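Local coordinates for protein Cd1 (Flavonifractor plautii, PDB 7D39) that probably acts as an FMN-dependent ene-reductase that reduces flavones and flavonols, starting their breakdown in gut bacteria, at residues F70-L74 and R104-M109; F98-T102 and D156-L160; G13-M18 and A177-L181; K167-N171 and N196-A200. Residue numbers count along the deposited sequence, not the author numbering.

Contact 1 of 4, residues F70-L74 and R104-M109; sequences FDWLL and RFGPRM
F70 and L74, one turn apart on helix 70-74, meet F105 on helix 104-109. F70 takes chi1 t and brings CZ to 3.6 Å from F105 CD1, near the plane of both rings. L74, also t, sets CD1 3.5 Å from F105 CE1, completing the apolar patch. The short axes approach to 12.0 Å and cross at -62°, a wide gap that suits long and aromatic side chains; CA atoms pair F70 with R104 (8.2 Å) and L74 with F105 (8.6 Å). These are neighbouring helices on one face of the parallel sheet of a flavodoxin-like alpha/beta fold. P107 kinks the second helix, yet M109 N still bonds F105 O at 2.8 Å. Further out, R104 lays its guanidinium flat on F70, centres 4.6 Å apart and planes at 26°, with R104 CB 3.9 Å from the F70 ring centroid; R104 NH1 bonds E44 O. At the exposed edge, D71 OD1 forms a salt bridge with R108 NE at 3.3 Å.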
loop_
_atom_site.group_PDB
_atom_site.type_symbol
_atom_site.label_atom_id
_atom_site.label_comp_id
_atom_site.label_asym_id
_atom_site.label_seq_id
_atom_site.Cartn_x
_atom_site.Cartn_y
_atom_site.Cartn_z
ATOM N N PHE A 70 -9.169 13.627 0.233
ATOM C CA PHE A 70 -8.930 12.192 0.248
ATOM C C PHE A 70 -10.164 11.424 -0.216
ATOM O O PHE A 70 -10.062 10.511 -1.041
ATOM C CB PHE A 70 -8.489 11.744 1.644
ATOM C CG PHE A 70 -8.125 10.300 1.714
ATOM C CD1 PHE A 70 -6.898 9.868 1.267
ATOM C CD2 PHE A 70 -9.035 9.365 2.187
ATOM C CE1 PHE A 70 -6.558 8.521 1.302
ATOM C CE2 PHE A 70 -8.711 8.024 2.234
ATOM C CZ PHE A 70 -7.465 7.598 1.794
ATOM N N ASP A 71 -11.345 11.780 0.300
ATOM C CA ASP A 71 -12.552 11.069 -0.108
ATOM C C ASP A 71 -12.741 11.145 -1.615
ATOM O O ASP A 71 -13.068 10.142 -2.256
ATOM C CB ASP A 71 -13.780 11.625 0.622
ATOM C CG ASP A 71 -13.852 11.173 2.073
ATOM O OD1 ASP A 71 -13.205 10.165 2.422
ATOM O OD2 ASP A 71 -14.562 11.818 2.865
ATOM N N TRP A 72 -12.535 12.324 -2.200
ATOM C CA TRP A 72 -12.572 12.440 -3.655
ATOM C C TRP A 72 -11.567 11.494 -4.305
ATOM O O TRP A 72 -11.911 10.720 -5.206
ATOM C CB TRP A 72 -12.305 13.885 -4.060
ATOM C CG TRP A 72 -12.298 14.127 -5.537
ATOM C CD1 TRP A 72 -13.372 14.449 -6.331
ATOM C CD2 TRP A 72 -11.160 14.079 -6.404
ATOM N NE1 TRP A 72 -12.965 14.596 -7.635
ATOM C CE2 TRP A 72 -11.615 14.381 -7.711
ATOM C CE3 TRP A 72 -9.804 13.813 -6.207
ATOM C CZ2 TRP A 72 -10.762 14.417 -8.808
ATOM C CZ3 TRP A 72 -8.953 13.843 -7.311
ATOM C CH2 TRP A 72 -9.437 14.154 -8.589
ATOM N N LEU A 73 -10.314 11.538 -3.853
ATOM C CA LEU A 73 -9.300 10.646 -4.415
ATOM C C LEU A 73 -9.734 9.187 -4.311
ATOM O O LEU A 73 -9.626 8.419 -5.274
ATOM C CB LEU A 73 -7.961 10.856 -3.695
ATOM C CG LEU A 73 -6.752 10.007 -4.107
ATOM C CD1 LEU A 73 -6.462 10.166 -5.585
ATOM C CD2 LEU A 73 -5.514 10.356 -3.264
ATOM N N LEU A 74 -10.235 8.795 -3.145
ATOM C CA LEU A 74 -10.642 7.415 -2.940
ATOM C C LEU A 74 -11.760 7.015 -3.894
ATOM O O LEU A 74 -11.721 5.926 -4.480
ATOM C CB LEU A 74 -11.065 7.224 -1.480
ATOM C CG LEU A 74 -11.011 5.782 -1.023
ATOM C CD1 LEU A 74 -9.625 5.283 -1.311
ATOM C CD2 LEU A 74 -11.330 5.674 0.458
ATOM N N ARG A 104 -4.383 6.506 5.732
ATOM C CA ARG A 104 -5.793 6.823 5.659
ATOM C C ARG A 104 -6.598 5.782 4.902
ATOM O O ARG A 104 -7.829 5.844 4.931
ATOM C CB ARG A 104 -5.964 8.217 5.059
ATOM C CG ARG A 104 -5.533 9.220 6.108
ATOM C CD ARG A 104 -5.803 10.616 5.754
ATOM N NE ARG A 104 -7.220 10.924 5.648
ATOM C CZ ARG A 104 -7.638 12.084 5.159
ATOM N NH1 ARG A 104 -6.741 12.969 4.766
ATOM N NH2 ARG A 104 -8.927 12.359 5.059
ATOM N N PHE A 105 -5.940 4.828 4.243
ATOM C CA PHE A 105 -6.656 3.672 3.719
ATOM C C PHE A 105 -7.183 2.795 4.847
ATOM O O PHE A 105 -8.212 2.135 4.685
ATOM C CB PHE A 105 -5.745 2.845 2.803
ATOM C CG PHE A 105 -5.943 3.109 1.331
ATOM C CD1 PHE A 105 -6.081 4.407 0.850
ATOM C CD2 PHE A 105 -5.973 2.059 0.423
ATOM C CE1 PHE A 105 -6.259 4.641 -0.519
ATOM C CE2 PHE A 105 -6.155 2.288 -0.935
ATOM C CZ PHE A 105 -6.289 3.586 -1.409
ATOM N N GLY A 106 -6.488 2.779 5.981
ATOM C CA GLY A 106 -6.744 1.861 7.066
ATOM C C GLY A 106 -8.202 1.704 7.440
ATOM O O GLY A 106 -8.774 0.613 7.362
ATOM N N PRO A 107 -8.830 2.796 7.878
ATOM C CA PRO A 107 -10.210 2.721 8.375
ATOM C C PRO A 107 -11.283 2.640 7.300
ATOM O O PRO A 107 -12.464 2.539 7.639
ATOM C CB PRO A 107 -10.349 4.027 9.178
ATOM C CG PRO A 107 -8.935 4.404 9.537
ATOM C CD PRO A 107 -8.160 4.033 8.306
ATOM N N ARG A 108 -10.941 2.676 6.025
ATOM C CA ARG A 108 -11.955 2.649 4.986
ATOM C C ARG A 108 -11.803 1.494 4.007
ATOM O O ARG A 108 -12.786 1.127 3.353
ATOM C CB ARG A 108 -11.940 3.971 4.197
ATOM C CG ARG A 108 -12.843 5.090 4.737
ATOM C CD ARG A 108 -12.518 6.410 4.022
ATOM N NE ARG A 108 -13.702 7.109 3.530
ATOM C CZ ARG A 108 -14.474 6.692 2.525
ATOM N NH1 ARG A 108 -14.213 5.564 1.893
ATOM N NH2 ARG A 108 -15.530 7.405 2.158
HETATM N N MSE A 109 -10.624 0.902 3.903
HETATM C CA MSE A 109 -10.335 0.046 2.781
HETATM C C MSE A 109 -9.898 -1.345 3.183
HETATM O O MSE A 109 -9.628 -2.173 2.320
HETATM C CB MSE A 109 -9.265 0.703 1.911
HETATM C CG MSE A 109 -9.762 1.955 1.225
HETATM SE SE MSE A 109 -11.326 1.540 0.149
HETATM C CE MSE A 109 -10.826 2.531 -1.439
#

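Contact 2 of 4, residues F98-T102 and D156-L160; sequences FHTIT and DAGML
Two helices on the same face of the flavodoxin-like sheet, 98-102 and 156-160, run side by side in roughly the same direction, their short axes 28° apart and 9.6 Å at closest approach. The CA atoms converge along the pair, from 8.3 Å between F98 and A157 to 5.1 Å between T102 and L160. L160, with the largest buried area, takes chi1 t and chi2 p; its CD2 lies 3.8 Å from F98 CZ and its CD1 4.1 Å from I101 CG2, so a branched leucine can fill the gap between an aromatic and an aliphatic neighbour. F98 (chi1 t) reaches across the wider end, with CE1 3.6 Å from D156 O near the ring plane and CZ 3.8 Å from A157 CA; the A157 methyl is turned away, so the ring meets backbone there. F98 and L160 also pack on F85 and F141 of the sheet, joining both helices to it. D156, chi1 m, sits at the more open margin beside H99; its OD2 accepts a hydrogen bond from A94 N, and H99 ND1 bonds T95 O. Between the helices, a water lies 2.8 Å from T102 OG1 and donates to D156 O at 2.9 Å.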
loop_
_atom_site.group_PDB
_atom_site.type_symbol
_atom_site.label_atom_id
_atom_site.label_comp_id
_atom_site.label_asym_id
_atom_site.label_seq_id
_atom_site.Cartn_x
_atom_site.Cartn_y
_atom_site.Cartn_z
ATOM N N PHE A 98 2.562 9.776 0.310
ATOM C CA PHE A 98 2.251 8.378 0.056
ATOM C C PHE A 98 2.001 7.625 1.364
ATOM O O PHE A 98 1.075 6.805 1.455
ATOM C CB PHE A 98 3.395 7.732 -0.733
ATOM C CG PHE A 98 3.042 6.391 -1.303
ATOM C CD1 PHE A 98 3.057 5.255 -0.513
ATOM C CD2 PHE A 98 2.686 6.268 -2.637
ATOM C CE1 PHE A 98 2.712 4.035 -1.041
ATOM C CE2 PHE A 98 2.327 5.053 -3.167
ATOM C CZ PHE A 98 2.343 3.934 -2.378
ATOM N N HIS A 99 2.822 7.871 2.379
ATOM C CA HIS A 99 2.584 7.240 3.683
ATOM C C HIS A 99 1.275 7.703 4.314
ATOM O O HIS A 99 0.615 6.920 4.996
ATOM C CB HIS A 99 3.732 7.525 4.634
ATOM C CG HIS A 99 4.958 6.720 4.350
ATOM N ND1 HIS A 99 6.003 7.193 3.591
ATOM C CD2 HIS A 99 5.313 5.473 4.735
ATOM C CE1 HIS A 99 6.945 6.271 3.513
ATOM N NE2 HIS A 99 6.546 5.215 4.192
ATOM N N THR A 100 0.889 8.962 4.101
ATOM C CA THR A 100 -0.377 9.463 4.630
ATOM C C THR A 100 -1.562 8.807 3.938
ATOM O O THR A 100 -2.524 8.408 4.598
ATOM C CB THR A 100 -0.433 10.978 4.477
ATOM O OG1 THR A 100 0.435 11.552 5.437
ATOM C CG2 THR A 100 -1.828 11.516 4.725
ATOM N N ILE A 101 -1.499 8.672 2.610
ATOM C CA ILE A 101 -2.538 7.944 1.894
ATOM C C ILE A 101 -2.653 6.522 2.428
ATOM O O ILE A 101 -3.757 5.999 2.614
ATOM C CB ILE A 101 -2.258 7.975 0.375
ATOM C CG1 ILE A 101 -2.518 9.385 -0.163
ATOM C CG2 ILE A 101 -3.113 6.945 -0.366
ATOM C CD1 ILE A 101 -1.896 9.656 -1.528
ATOM N N THR A 102 -1.515 5.880 2.703
ATOM C CA THR A 102 -1.552 4.548 3.298
ATOM C C THR A 102 -2.201 4.578 4.688
ATOM O O THR A 102 -3.066 3.757 4.996
ATOM C CB THR A 102 -0.134 3.955 3.364
ATOM O OG1 THR A 102 0.441 3.875 2.051
ATOM C CG2 THR A 102 -0.171 2.564 3.941
ATOM N N ASP A 156 7.170 0.083 0.936
ATOM C CA ASP A 156 6.145 1.102 1.168
ATOM C C ASP A 156 5.018 0.949 0.166
ATOM O O ASP A 156 3.833 1.013 0.525
ATOM C CB ASP A 156 6.716 2.521 1.073
ATOM C CG ASP A 156 7.732 2.831 2.143
ATOM O OD1 ASP A 156 7.828 2.087 3.130
ATOM O OD2 ASP A 156 8.435 3.850 2.002
ATOM N N ALA A 157 5.366 0.771 -1.110
ATOM C CA ALA A 157 4.328 0.652 -2.124
ATOM C C ALA A 157 3.429 -0.538 -1.821
ATOM O O ALA A 157 2.199 -0.426 -1.818
ATOM C CB ALA A 157 4.955 0.525 -3.514
ATOM N N GLY A 158 4.036 -1.686 -1.548
ATOM C CA GLY A 158 3.252 -2.855 -1.211
ATOM C C GLY A 158 2.337 -2.630 -0.022
ATOM O O GLY A 158 1.244 -3.187 0.033
HETATM N N MSE A 159 2.777 -1.865 0.938
HETATM C CA MSE A 159 1.955 -1.530 2.051
HETATM C C MSE A 159 0.605 -0.948 1.666
HETATM O O MSE A 159 -0.356 -1.324 2.260
HETATM C CB MSE A 159 2.733 -0.642 2.986
HETATM C CG MSE A 159 2.254 -0.881 4.386
HETATM SE SE MSE A 159 2.586 -2.670 5.139
HETATM C CE MSE A 159 4.465 -2.657 5.129
ATOM N N LEU A 160 0.542 -0.038 0.713
ATOM C CA LEU A 160 -0.711 0.574 0.285
ATOM C C LEU A 160 -1.670 -0.474 -0.275
ATOM O O LEU A 160 -2.865 -0.469 0.045
ATOM C CB LEU A 160 -0.433 1.672 -0.738
ATOM C CG LEU A 160 -1.701 2.287 -1.346
ATOM C CD1 LEU A 160 -2.528 2.935 -0.237
ATOM C CD2 LEU A 160 -1.385 3.312 -2.420
HETATM O O HOH W 1 3.106 3.109 2.366
#

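Contact 3 of 4, residues G13-M18 and A177-L181; sequences GSNDGM and ALSIL. With FMN (flavin mononucleotide), chain B.
This is a small loop-to-helix contact beside the FMN phosphate: the first turn of helix 14-28 packs against segment 177-181, in the loop between strand 167-174 and helix 184-202. A type I turn from A177 to I180 leads into a 3-10 turn, and the closest CA pair is S14 with L181, 6.4 Å apart. The apolar part is modest. M18 (selenomethionine, all chi angles m) extends CE to 3.6 Å from I180 CD1, S14 CB lies 3.8 Å from I180 CG2, and L181 CD2 rests 4.3 Å from G17 CA; any CB on G17 would clash with that leucine, so glycine suits the place. The helix start belongs to the phosphate-binding loop that follows the first strand in flavodoxin-like proteins, where amide groups exposed at a helix N-terminus hold the anionic group. G13 is the N-cap, and a CB there would collide with FMN O3P. S14 N donates to FMN O3P at 2.7 Å. The next residue binds FMN O1P twice, through N15 N at 2.9 Å and through N15 ND2, on a chi1 m side chain, also at 2.9 Å. The small serine, chi1 m, points its CB toward the loop rather than using its hydroxyl on the phosphate: a water ties S14 OG (2.9 Å) to the facing backbone, donating to L178 O and accepting from L181 N, both at 3.0 Å.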
loop_
_atom_site.group_PDB
_atom_site.type_symbol
_atom_site.label_atom_id
_atom_site.label_comp_id
_atom_site.label_asym_id
_atom_site.label_seq_id
_atom_site.Cartn_x
_atom_site.Cartn_y
_atom_site.Cartn_z
ATOM N N GLY A 13 6.900 16.867 -13.705
ATOM C CA GLY A 13 8.174 16.244 -13.420
ATOM C C GLY A 13 8.270 14.846 -13.997
ATOM O O GLY A 13 7.466 14.419 -14.825
ATOM N N SER A 14 9.274 14.112 -13.515
ATOM C CA SER A 14 9.556 12.788 -14.057
ATOM C C SER A 14 8.487 11.763 -13.671
ATOM O O SER A 14 8.126 10.901 -14.480
ATOM C CB SER A 14 10.941 12.345 -13.598
ATOM O OG SER A 14 11.940 13.231 -14.121
ATOM N N ASN A 15 7.969 11.823 -12.447
ATOM C CA ASN A 15 6.905 10.889 -12.084
ATOM C C ASN A 15 5.656 11.101 -12.939
ATOM O O ASN A 15 5.005 10.128 -13.336
ATOM C CB ASN A 15 6.578 11.000 -10.594
ATOM C CG ASN A 15 7.631 10.328 -9.722
ATOM O OD1 ASN A 15 7.534 9.128 -9.424
ATOM N ND2 ASN A 15 8.673 11.088 -9.346
ATOM N N ASP A 16 5.299 12.362 -13.222
ATOM C CA ASP A 16 4.188 12.628 -14.132
ATOM C C ASP A 16 4.430 11.962 -15.476
ATOM O O ASP A 16 3.554 11.275 -16.011
ATOM C CB ASP A 16 4.001 14.139 -14.341
ATOM C CG ASP A 16 3.283 14.837 -13.185
ATOM O OD1 ASP A 16 3.093 14.253 -12.091
ATOM O OD2 ASP A 16 2.918 16.014 -13.367
ATOM N N GLY A 17 5.621 12.174 -16.042
ATOM C CA GLY A 17 5.936 11.627 -17.361
ATOM C C GLY A 17 5.864 10.113 -17.406
ATOM O O GLY A 17 5.212 9.538 -18.279
HETATM N N MSE A 18 6.515 9.447 -16.452
HETATM C CA MSE A 18 6.494 7.989 -16.378
HETATM C C MSE A 18 5.076 7.491 -16.208
HETATM O O MSE A 18 4.675 6.472 -16.784
HETATM C CB MSE A 18 7.354 7.483 -15.215
HETATM C CG MSE A 18 8.804 7.872 -15.343
HETATM SE SE MSE A 18 9.695 6.810 -16.735
HETATM C CE MSE A 18 9.893 5.139 -15.727
ATOM N N ALA A 177 17.451 8.514 -11.423
ATOM C CA ALA A 177 16.402 8.758 -12.407
ATOM C C ALA A 177 16.039 10.236 -12.570
ATOM O O ALA A 177 14.947 10.544 -13.052
ATOM C CB ALA A 177 15.161 7.943 -12.043
ATOM N N LEU A 178 16.932 11.157 -12.201
ATOM C CA LEU A 178 16.645 12.572 -12.401
ATOM C C LEU A 178 16.496 12.892 -13.880
ATOM O O LEU A 178 15.670 13.730 -14.258
ATOM C CB LEU A 178 17.742 13.445 -11.794
ATOM C CG LEU A 178 17.811 13.699 -10.292
ATOM C CD1 LEU A 178 18.773 14.845 -10.031
ATOM C CD2 LEU A 178 16.455 14.015 -9.727
ATOM N N SER A 179 17.300 12.249 -14.733
ATOM C CA SER A 179 17.238 12.470 -16.174
ATOM C C SER A 179 16.485 11.362 -16.902
ATOM O O SER A 179 16.714 11.145 -18.094
ATOM C CB SER A 179 18.644 12.623 -16.749
ATOM O OG SER A 179 19.216 13.862 -16.356
ATOM N N ILE A 180 15.549 10.689 -16.220
ATOM C CA ILE A 180 14.959 9.486 -16.788
ATOM C C ILE A 180 14.142 9.769 -18.036
ATOM O O ILE A 180 13.988 8.876 -18.877
ATOM C CB ILE A 180 14.093 8.756 -15.745
ATOM C CG1 ILE A 180 13.600 7.426 -16.318
ATOM C CG2 ILE A 180 12.922 9.645 -15.318
ATOM C CD1 ILE A 180 13.228 6.364 -15.252
ATOM N N LEU A 181 13.607 10.979 -18.192
ATOM C CA LEU A 181 12.769 11.223 -19.364
ATOM C C LEU A 181 13.562 11.331 -20.671
ATOM O O LEU A 181 12.945 11.368 -21.744
ATOM C CB LEU A 181 11.917 12.470 -19.148
ATOM C CG LEU A 181 10.890 12.329 -18.010
ATOM C CD1 LEU A 181 9.968 13.505 -17.961
ATOM C CD2 LEU A 181 10.092 11.037 -18.134
HETATM N N1 FMN B . 16.170 10.149 -4.285
HETATM C C2 FMN B . 16.667 8.946 -4.038
HETATM O O2 FMN B . 16.999 8.374 -5.080
HETATM N N3 FMN B . 16.790 8.455 -2.774
HETATM C C4 FMN B . 16.360 9.211 -1.738
HETATM O O4 FMN B . 16.406 8.908 -0.559
HETATM C C4A FMN B . 15.812 10.550 -2.001
HETATM N N5 FMN B . 15.386 11.345 -1.050
HETATM C C5A FMN B . 14.849 12.544 -1.267
HETATM C C6 FMN B . 14.398 13.359 -0.243
HETATM C C7 FMN B . 13.846 14.607 -0.496
HETATM C C7M FMN B . 13.372 15.488 0.631
HETATM C C8 FMN B . 13.763 15.090 -1.897
HETATM C C8M FMN B . 13.189 16.449 -2.185
HETATM C C9 FMN B . 14.227 14.272 -2.912
HETATM C C9A FMN B . 14.753 13.023 -2.649
HETATM N N10 FMN B . 15.240 12.214 -3.682
HETATM C C10 FMN B . 15.737 10.973 -3.366
HETATM C "C1'" FMN B . 15.105 12.685 -5.056
HETATM C "C2'" FMN B . 13.677 12.471 -5.575
HETATM O "O2'" FMN B . 13.312 11.106 -5.647
HETATM C "C3'" FMN B . 13.478 13.197 -6.938
HETATM O "O3'" FMN B . 13.632 14.582 -6.802
HETATM C "C4'" FMN B . 12.129 12.839 -7.610
HETATM O "O4'" FMN B . 12.127 11.529 -8.149
HETATM C "C5'" FMN B . 11.771 13.876 -8.661
HETATM O "O5'" FMN B . 10.581 13.594 -9.313
HETATM P P FMN B . 9.594 14.510 -9.999
HETATM O O1P FMN B . 8.479 13.769 -10.363
HETATM O O2P FMN B . 9.236 15.486 -9.053
HETATM O O3P FMN B . 10.335 14.919 -11.150
HETATM O O HOH W 2 13.661 13.428 -16.452
#

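Contact 4 of 4, residues K167-N171 and N196-A200; sequences KVIDN and NIAEA
In the flavodoxin-like fold, strand 167-174 forms one edge of the parallel sheet and helix 184-202 returns to pack on it; here strand 167-171 meets helix 196-200. The short axes run nearly antiparallel, at 160°, and come to 8.7 Å, with I169 and I197 the nearest CA pair at 6.5 Å. The strand does not alternate regularly: I169 has phi/psi of -101/-55, against -124/155 at D170, so both side chains point toward the helix, a break consistent with a beta bulge. V168, the residue before, points away, and packs on A161 of helix 153-162 across the sheet. I169 carries most of the apolar contact. With chi1 and chi2 both m, it puts CD1 3.6 Å from A200 CB, where a methyl-sized side chain admits the tip of the isoleucine, and CG1 4.0 Å from I197 CD1. I197, chi1 t and chi2 p, bends its end toward the strand although its CA-to-CB bond lies sideways; it also packs on V138 of the neighbouring strand. I169 CG2 touches N196 CB at 4.1 Å, one turn before A200, so the isoleucine spans that turn. Beyond this patch the buried D170 and the partly exposed N196, both chi1 m, answer each other's polarity: N196 ND2 donates to D170 OD2 at 2.8 Å, with an N-H...O angle of 167°.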
loop_
_atom_site.group_PDB
_atom_site.type_symbol
_atom_site.label_atom_id
_atom_site.label_comp_id
_atom_site.label_asym_id
_atom_site.label_seq_id
_atom_site.Cartn_x
_atom_site.Cartn_y
_atom_site.Cartn_z
ATOM N N LYS A 167 -4.422 -6.586 -6.070
ATOM C CA LYS A 167 -3.415 -7.455 -6.669
ATOM C C LYS A 167 -2.347 -6.607 -7.358
ATOM O O LYS A 167 -2.630 -5.902 -8.331
ATOM C CB LYS A 167 -4.067 -8.432 -7.641
ATOM C CG LYS A 167 -3.063 -9.260 -8.433
ATOM C CD LYS A 167 -3.761 -10.190 -9.405
ATOM C CE LYS A 167 -4.346 -11.416 -8.708
ATOM N NZ LYS A 167 -5.716 -11.743 -9.212
ATOM N N VAL A 168 -1.118 -6.678 -6.853
ATOM C CA VAL A 168 -0.001 -5.936 -7.426
ATOM C C VAL A 168 0.444 -6.596 -8.724
ATOM O O VAL A 168 0.674 -7.806 -8.774
ATOM C CB VAL A 168 1.157 -5.859 -6.418
ATOM C CG1 VAL A 168 2.353 -5.082 -6.987
ATOM C CG2 VAL A 168 0.698 -5.207 -5.135
ATOM N N ILE A 169 0.600 -5.803 -9.782
ATOM C CA ILE A 169 1.082 -6.388 -11.027
ATOM C C ILE A 169 2.568 -6.095 -11.215
ATOM O O ILE A 169 3.376 -7.019 -11.385
ATOM C CB ILE A 169 0.243 -5.915 -12.225
ATOM C CG1 ILE A 169 -1.243 -6.177 -11.957
ATOM C CG2 ILE A 169 0.705 -6.602 -13.514
ATOM C CD1 ILE A 169 -1.617 -7.658 -11.843
ATOM N N ASP A 170 2.940 -4.822 -11.167
ATOM C CA ASP A 170 4.337 -4.424 -11.170
ATOM C C ASP A 170 4.634 -3.556 -9.953
ATOM O O ASP A 170 3.741 -2.915 -9.403
ATOM C CB ASP A 170 4.700 -3.676 -12.461
ATOM C CG ASP A 170 4.979 -4.632 -13.612
ATOM O OD1 ASP A 170 5.977 -5.376 -13.509
ATOM O OD2 ASP A 170 4.193 -4.646 -14.589
ATOM N N ASN A 171 5.909 -3.552 -9.526
ATOM C CA ASN A 171 6.348 -2.765 -8.377
ATOM C C ASN A 171 7.824 -2.419 -8.616
ATOM O O ASN A 171 8.749 -3.017 -8.072
ATOM C CB ASN A 171 6.132 -3.518 -7.065
ATOM C CG ASN A 171 6.386 -2.662 -5.882
ATOM O OD1 ASN A 171 6.845 -1.536 -6.024
ATOM N ND2 ASN A 171 6.097 -3.176 -4.694
ATOM N N ASN A 196 0.931 -3.827 -19.022
ATOM C CA ASN A 196 0.639 -4.851 -18.026
ATOM C C ASN A 196 -0.610 -4.519 -17.213
ATOM O O ASN A 196 -1.540 -5.331 -17.130
ATOM C CB ASN A 196 1.850 -5.037 -17.119
ATOM C CG ASN A 196 3.007 -5.648 -17.850
ATOM O OD1 ASN A 196 2.882 -5.966 -19.022
ATOM N ND2 ASN A 196 4.134 -5.814 -17.178
ATOM N N ILE A 197 -0.659 -3.334 -16.596
ATOM C CA ILE A 197 -1.827 -3.029 -15.773
ATOM C C ILE A 197 -3.102 -3.122 -16.607
ATOM O O ILE A 197 -4.149 -3.567 -16.118
ATOM C CB ILE A 197 -1.677 -1.650 -15.095
ATOM C CG1 ILE A 197 -2.696 -1.492 -13.968
ATOM C CG2 ILE A 197 -1.880 -0.536 -16.078
ATOM C CD1 ILE A 197 -2.576 -2.536 -12.870
ATOM N N ALA A 198 -3.025 -2.755 -17.885
ATOM C CA ALA A 198 -4.201 -2.795 -18.744
ATOM C C ALA A 198 -4.645 -4.227 -19.013
ATOM O O ALA A 198 -5.832 -4.548 -18.905
ATOM C CB ALA A 198 -3.917 -2.058 -20.056
ATOM N N GLU A 199 -3.711 -5.105 -19.382
ATOM C CA GLU A 199 -4.082 -6.500 -19.603
ATOM C C GLU A 199 -4.662 -7.101 -18.334
ATOM O O GLU A 199 -5.703 -7.764 -18.369
ATOM C CB GLU A 199 -2.877 -7.318 -20.065
ATOM C CG GLU A 199 -2.178 -6.806 -21.303
ATOM C CD GLU A 199 -2.992 -7.011 -22.549
ATOM O OE1 GLU A 199 -4.206 -6.725 -22.520
ATOM O OE2 GLU A 199 -2.422 -7.472 -23.559
ATOM N N ALA A 200 -3.997 -6.865 -17.197
ATOM C CA ALA A 200 -4.440 -7.427 -15.927
ATOM C C ALA A 200 -5.876 -7.048 -15.628
ATOM O O ALA A 200 -6.659 -7.879 -15.168
ATOM C CB ALA A 200 -3.526 -6.947 -14.798
#

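How the contacts relate
The four contacts lie on both faces of one parallel sheet. Contacts 1 and 2 share helix 96-109 and touch, F105 CD2 lying 3.6 Å from L160 CD1, so their apolar centres form continuous packing; contact 2 is nearest the chain centre, whereas contact 1 reaches an exposed edge with charged groups. Helices 14-28 and 184-202 cover the other face in contacts 3 and 4. Contact 4 is the most buried and settles its polar pair with a hydrogen bond, while contact 3, farthest from the chain centre, joins its segments through apolar packing and a water, beside the cofactor phosphate. Across the sheet, contact 4 meets contact 2 where N171 OD1 is 3.8 Å from A157 CB.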